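Local coordinates for beta subunit of photoactivated adenylyl cyclase (Beggiatoa sp. PS, PDB 5M2A), which makes cyclic AMP from ATP in response to blue light, which it senses through a flavin-binding BLUF domain joined to an adenylyl cyclase catalytic domain, at residues I186-R189 with I190-Y194. Numbering follows the deposited sequence.
Sequences ICTR and IISAY
Ile190 packs back onto the preceding turn of its own helix, above all onto Ile186. Followed outward, its CB lies 3.6 Å from Ile186 O. CG1, beside the backbone N (chi1 -66°), comes to 3.4 Å from Ile186 O and also meets NH1 of Arg189. CD1 is still 3.7 Å from Ile186 O and reaches Ile186 CG2 at 3.9 Å, and the two isoleucines run side by side in the same direction. With all three carbons this near the oxygen, the side chain covers the carbonyl that its own amide uses: Ile186 O is the acceptor for Ile190 N, at an N-H...O angle of 160°.

Two residues on, Ser192 doubles a bond of this kind. Its N and OG both donate to Thr188 O, at 3.0 and 2.8 Å respectively, from opposite faces of the carbonyl plane. A chi1 of -57° sets OG beside the backbone N, a position from which a serine hydroxyl can reach the i-4 carbonyl of a helix. The hydroxyl of Thr188 makes the same kind of bond one turn earlier, OG1 to Phe184 O.

Ile191 rests mainly on the carbonyl of Cys187, CG1 3.1 Å from Cys187 O; the apolar contact of its CD1 with Cys187 CB is looser, at 4.3 Å. Arg189 NH2 forms a salt bridge with Glu228.

These turns close helix 173-193 of the cyclase domain, with Tyr194 the first residue to leave helical geometry. Ile190 faces helix 215-235 through Ile225 and Glu228, while Cys187 and Ile191 pack on strands 150-161 and 205-211, and Thr188 on strand 197-202 and on Lys266 of the second subunit.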
# COMPACT_ATOMS: atom_id res chain seq x y z
N ILE A 186 -3.92 5.90 -16.08
CA ILE A 186 -5.23 6.25 -16.63
C ILE A 186 -6.33 5.87 -15.67
O ILE A 186 -7.23 6.66 -15.37
CB ILE A 186 -5.42 5.57 -18.00
CG1 ILE A 186 -4.52 6.22 -19.05
CG2 ILE A 186 -6.90 5.63 -18.44
CD1 ILE A 186 -4.38 5.39 -20.33
N CYS A 187 -6.30 4.63 -15.17
CA CYS A 187 -7.35 4.18 -14.27
C CYS A 187 -7.39 5.03 -13.02
O CYS A 187 -8.46 5.49 -12.61
CB CYS A 187 -7.15 2.71 -13.91
SG CYS A 187 -7.40 1.55 -15.29
N THR A 188 -6.24 5.26 -12.40
CA THR A 188 -6.21 6.01 -11.15
C THR A 188 -6.73 7.43 -11.33
O THR A 188 -7.49 7.95 -10.50
CB THR A 188 -4.79 6.02 -10.60
OG1 THR A 188 -4.37 4.69 -10.35
CG2 THR A 188 -4.72 6.81 -9.29
N ARG A 189 -6.30 8.10 -12.40
CA ARG A 189 -6.75 9.47 -12.63
C ARG A 189 -8.26 9.54 -12.74
O ARG A 189 -8.91 10.39 -12.12
CB ARG A 189 -6.09 10.05 -13.89
CG ARG A 189 -6.64 11.40 -14.30
CD ARG A 189 -5.87 12.03 -15.46
NE ARG A 189 -5.48 11.05 -16.47
CZ ARG A 189 -6.26 10.66 -17.47
NH1 ARG A 189 -7.50 11.15 -17.61
NH2 ARG A 189 -5.81 9.76 -18.34
N ILE A 190 -8.85 8.63 -13.51
CA ILE A 190 -10.27 8.71 -13.80
C ILE A 190 -11.09 8.29 -12.59
O ILE A 190 -12.06 8.96 -12.23
CB ILE A 190 -10.61 7.87 -15.04
CG1 ILE A 190 -9.93 8.51 -16.27
CG2 ILE A 190 -12.12 7.77 -15.25
CD1 ILE A 190 -10.05 7.69 -17.55
N ILE A 191 -10.71 7.18 -11.94
CA ILE A 191 -11.37 6.76 -10.70
C ILE A 191 -11.40 7.92 -9.71
O ILE A 191 -12.43 8.23 -9.10
CB ILE A 191 -10.65 5.54 -10.10
CG1 ILE A 191 -10.86 4.30 -10.98
CG2 ILE A 191 -11.12 5.29 -8.63
CD1 ILE A 191 -9.95 3.13 -10.65
N SER A 192 -10.24 8.58 -9.53
CA SER A 192 -10.13 9.64 -8.53
C SER A 192 -10.90 10.89 -8.95
O SER A 192 -11.43 11.61 -8.10
CB SER A 192 -8.66 9.97 -8.30
OG SER A 192 -7.95 8.81 -7.89
N ALA A 193 -10.98 11.15 -10.26
CA ALA A 193 -11.76 12.29 -10.74
C ALA A 193 -13.24 12.11 -10.43
O ALA A 193 -13.95 13.10 -10.18
CB ALA A 193 -11.57 12.47 -12.24
N TYR A 194 -13.73 10.87 -10.44
CA TYR A 194 -15.13 10.60 -10.15
C TYR A 194 -15.38 10.36 -8.66
O TYR A 194 -16.48 9.97 -8.28
CB TYR A 194 -15.62 9.40 -10.97
CG TYR A 194 -15.97 9.74 -12.41
CD1 TYR A 194 -17.23 10.23 -12.74
CD2 TYR A 194 -15.04 9.58 -13.43
CE1 TYR A 194 -17.55 10.54 -14.05
CE2 TYR A 194 -15.36 9.88 -14.74
CZ TYR A 194 -16.61 10.36 -15.05
OH TYR A 194 -16.93 10.67 -16.35